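Local coordinates for protein Vng1086c (Halobacterium sp., PDB 2GF4) that is of unknown function but binds a calcium ion, as a largely helical protein of the uncharacterised UPF0058 family, at residues A[38-41]-A[42-45]; A[77-80]-A[81-85]. All blocks are in the same frame, centred on the assembly; numbering follows the deposited sequence.

Interaction 1 (A[38-41]-A[42-45]). With CA (calcium ion), chain C.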
# COMPACT_ATOMS: atom_id res chain seq x y z
N ASP A 38 17.31 7.58 -3.87
CA ASP A 38 18.26 8.15 -4.81
C ASP A 38 18.52 7.24 -5.99
O ASP A 38 19.68 6.98 -6.35
CB ASP A 38 19.59 8.62 -4.17
CG ASP A 38 20.42 9.49 -5.14
OD1 ASP A 38 19.84 10.22 -5.97
OD2 ASP A 38 21.67 9.48 -5.12
N VAL A 39 17.45 6.72 -6.58
CA VAL A 39 17.58 5.91 -7.79
C VAL A 39 16.73 6.67 -8.80
O VAL A 39 15.51 6.81 -8.64
CB VAL A 39 17.05 4.51 -7.63
CG1 VAL A 39 17.00 3.85 -8.97
CG2 VAL A 39 18.00 3.75 -6.76
N GLU A 40 17.36 7.12 -9.87
CA GLU A 40 16.65 7.93 -10.82
C GLU A 40 16.66 7.36 -12.23
O GLU A 40 17.44 6.48 -12.57
CB GLU A 40 17.23 9.34 -10.72
CG GLU A 40 17.23 9.87 -9.26
CD GLU A 40 17.77 11.26 -9.15
OE1 GLU A 40 17.87 11.97 -10.18
OE2 GLU A 40 18.10 11.70 -8.04
N PRO A 41 15.77 7.84 -13.06
CA PRO A 41 15.72 7.34 -14.42
C PRO A 41 17.01 7.39 -15.19
O PRO A 41 17.28 6.49 -16.01
CB PRO A 41 14.64 8.18 -15.06
CG PRO A 41 13.86 8.61 -13.95
CD PRO A 41 14.75 8.86 -12.83
N SER A 42 17.81 8.43 -14.95
CA SER A 42 19.06 8.60 -15.67
C SER A 42 20.12 7.63 -15.18
O SER A 42 21.15 7.46 -15.85
CB SER A 42 19.55 10.04 -15.53
OG SER A 42 19.92 10.30 -14.18
N HIS A 43 19.88 6.99 -14.04
CA HIS A 43 20.88 6.03 -13.52
C HIS A 43 20.73 4.68 -14.25
O HIS A 43 20.49 3.62 -13.63
CB HIS A 43 20.66 5.83 -12.02
CG HIS A 43 20.74 7.12 -11.23
ND1 HIS A 43 20.48 7.17 -9.88
CD2 HIS A 43 21.03 8.39 -11.60
CE1 HIS A 43 20.60 8.41 -9.46
NE2 HIS A 43 20.93 9.17 -10.48
N VAL A 44 20.99 4.72 -15.55
CA VAL A 44 20.84 3.53 -16.36
C VAL A 44 21.70 2.37 -16.01
O VAL A 44 21.38 1.25 -16.41
CB VAL A 44 20.98 3.87 -17.85
CG1 VAL A 44 19.93 4.89 -18.20
CG2 VAL A 44 22.35 4.37 -18.16
N HIS A 45 22.75 2.59 -15.24
CA HIS A 45 23.58 1.44 -14.90
C HIS A 45 23.22 0.81 -13.59
O HIS A 45 23.86 -0.17 -13.21
CB HIS A 45 25.03 1.80 -14.89
CG HIS A 45 25.51 2.27 -16.22
ND1 HIS A 45 25.36 1.52 -17.36
CD2 HIS A 45 26.10 3.43 -16.59
CE1 HIS A 45 25.85 2.20 -18.39
NE2 HIS A 45 26.29 3.36 -17.94
CA CA C . 18.20 12.03 -5.75
O HOH W 1 18.09 11.55 -3.28
O HOH W 2 16.01 10.78 -5.89
O HOH W 3 16.63 14.13 -5.51

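Interaction 2 (A[77-80]-A[81-85])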
# COMPACT_ATOMS: atom_id res chain seq x y z
N ILE A 77 -16.00 15.95 6.21
CA ILE A 77 -17.46 15.93 6.20
C ILE A 77 -17.96 14.72 7.03
O ILE A 77 -18.86 14.88 7.84
CB ILE A 77 -17.95 15.79 4.77
CG1 ILE A 77 -17.51 17.02 3.98
CG2 ILE A 77 -19.43 15.65 4.73
CD1 ILE A 77 -17.89 18.36 4.61
N SER A 78 -17.38 13.53 6.82
CA SER A 78 -17.78 12.33 7.58
C SER A 78 -17.61 12.52 9.07
O SER A 78 -18.48 12.13 9.85
CB SER A 78 -16.93 11.16 7.14
OG SER A 78 -17.76 10.16 6.60
N LYS A 79 -16.47 13.07 9.48
CA LYS A 79 -16.22 13.31 10.90
C LYS A 79 -17.28 14.28 11.40
O LYS A 79 -17.86 14.08 12.47
CB LYS A 79 -14.85 13.94 11.08
CG LYS A 79 -14.60 14.35 12.50
CD LYS A 79 -13.40 15.23 12.61
CE LYS A 79 -13.20 15.56 14.06
NZ LYS A 79 -13.88 16.81 14.45
N ARG A 80 -17.55 15.33 10.63
CA ARG A 80 -18.53 16.31 11.06
C ARG A 80 -19.93 15.72 11.15
O ARG A 80 -20.67 16.06 12.07
CB ARG A 80 -18.50 17.50 10.13
CG ARG A 80 -17.55 18.57 10.62
CD ARG A 80 -18.10 19.92 10.29
NE ARG A 80 -17.85 20.24 8.90
CZ ARG A 80 -18.41 21.24 8.25
NH1 ARG A 80 -19.31 22.03 8.84
NH2 ARG A 80 -18.07 21.45 6.99
N MSE A 81 -20.32 14.88 10.19
CA MSE A 81 -21.63 14.25 10.25
C MSE A 81 -21.77 13.41 11.50
O MSE A 81 -22.82 13.38 12.11
CB MSE A 81 -21.83 13.33 9.07
CG MSE A 81 -22.54 14.07 7.98
SE MSE A 81 -24.57 13.87 8.39
CE MSE A 81 -24.15 12.48 7.15
N GLU A 82 -20.70 12.69 11.84
CA GLU A 82 -20.72 11.83 13.00
C GLU A 82 -20.82 12.65 14.26
O GLU A 82 -21.52 12.26 15.18
CB GLU A 82 -19.46 10.99 12.97
CG GLU A 82 -19.21 10.21 14.20
CD GLU A 82 -18.22 9.10 13.97
OE1 GLU A 82 -17.83 8.48 14.97
OE2 GLU A 82 -17.83 8.82 12.82
N GLU A 83 -20.11 13.77 14.32
CA GLU A 83 -20.18 14.67 15.47
C GLU A 83 -21.63 15.19 15.62
O GLU A 83 -22.16 15.25 16.73
CB GLU A 83 -19.24 15.84 15.25
CG GLU A 83 -17.80 15.54 15.62
CD GLU A 83 -16.83 16.54 15.02
OE1 GLU A 83 -15.67 16.55 15.44
OE2 GLU A 83 -17.22 17.31 14.12
N LEU A 84 -22.26 15.58 14.51
CA LEU A 84 -23.63 16.07 14.56
C LEU A 84 -24.61 14.99 15.03
O LEU A 84 -25.49 15.29 15.82
CB LEU A 84 -24.04 16.60 13.19
CG LEU A 84 -25.45 17.19 13.09
CD1 LEU A 84 -25.63 18.35 14.01
CD2 LEU A 84 -25.67 17.62 11.68
N ALA A 85 -24.49 13.74 14.56
CA ALA A 85 -25.40 12.69 15.03
C ALA A 85 -25.21 12.50 16.54
O ALA A 85 -26.18 12.36 17.28
CB ALA A 85 -25.11 11.45 14.32

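Interaction 1 (A[38-41]-A[42-45])
Glu40 and His43 meet across a tight bend, and the glutamate side chain can be traced from the imidazole to a calcium ion. Its CB sits over one face of the His43 ring, 3.8 Å from the centroid and 13° off the ring normal, which meets the geometry of a CH-pi contact. Glu40 CG follows at 3.7 Å from His43 CE1, and Glu40 CD lies 4.0 Å from His43 NE2, with Glu40 OE1 4.2 Å from the same nitrogen. With CG beside the backbone N (chi1 -53°) and the chain extended beyond it, the carboxylate is carried past the ring, its plane turned 22° from that of the imidazole, and Glu40 OE2 binds calcium at 2.3 Å. Asp38 OD1 is the second protein ligand, at 2.5 Å, and three waters are also bound to the metal. The backbone forms a type I beta turn from Glu40 to His43, with His43 N donating to Glu40 O at 2.9 Å from above the carbonyl plane; His43 is then the centre of an inverse gamma turn. At the ring's edge, in its plane, lies Asp38 O, 3.5 Å from His43 CE1. An alanine in place of His43 would probably leave Glu40 CB and CG without the ring face they lie on and that stem less fixed. Outside the turn, Val39 packs on Ala54 of helix 48-71 and Pro41 on Val14 of helix 3-21.

Interaction 2 (A[77-80]-A[81-85])
Lys79 and Glu83, one helical turn apart, bring opposite charges together in an i to i+4 salt bridge between Lys79 NZ and Glu83 OE1. NZ and OE1 are modelled too close together, so the salt bridge is assigned with caution and its details are doubtful. The torsions explain how the two side chains approach: Lys79 sends CG opposite its own N (chi1 174°), runs extended and bends only at chi4, while Glu83 places CG beside its N (chi1 -83°) and reaches back along the helix. Glu83 CG thereby passes 3.5 Å from Lys79 O, the same carbonyl that accepts the Glu83 N bond.

Beneath the side chains, four successive i to i+4 backbone bonds join the two segments of helix 74-87. Met81 N to Ile77 O is 2.8 Å; Leu84 N to Arg80 O is 3.0 Å with an N-H...O angle of 160°, and the pattern continues with Ala85 N to Met81 O. Farther out, the Arg80 methylene CG lies 3.7 Å from Glu83 OE2, but the guanidinium does not meet this carboxylate: Arg80 NE is 6.0 Å from Glu83 OE2. Met81, a selenomethionine in the crystal, sets its CB 3.6 Å from Ile77 O and then leads its chain away from the preceding turn.

Glu82 is directed otherwise. Its carboxylate OE2 accepts a hydrogen bond from Lys48 N of the second subunit, and Ser78 packs on Ser49 and Lys79 on Glu50, both of that second subunit. The chemistry suggests different parts for neighbouring acids: Glu83 probably offsets the charge of Lys79 within its own helix, whereas Glu82 hydrogen-bonds the second subunit.

In the fold
Interactions 1 and 2 are far apart on one chain, on opposite sides of its centre: their own centres are 47 Å apart and their nearest atoms about 36 Å. Residues 38-45 lie in the loop between helices 32-37 and 48-71, where Asp38 and Glu40 bind the calcium, whereas residues 77-85 belong to the last helix, away from the metal. Each ties a different part of the molecule. Interaction 1 rests against helices 3-21 and 48-71 of its own chain; interaction 2 meets the start of helix 48-71 on the second subunit. Lys3 recurs in both settings, bonding Val44 O within the chain and, from the second subunit, making a long, weak ion pair with Glu82.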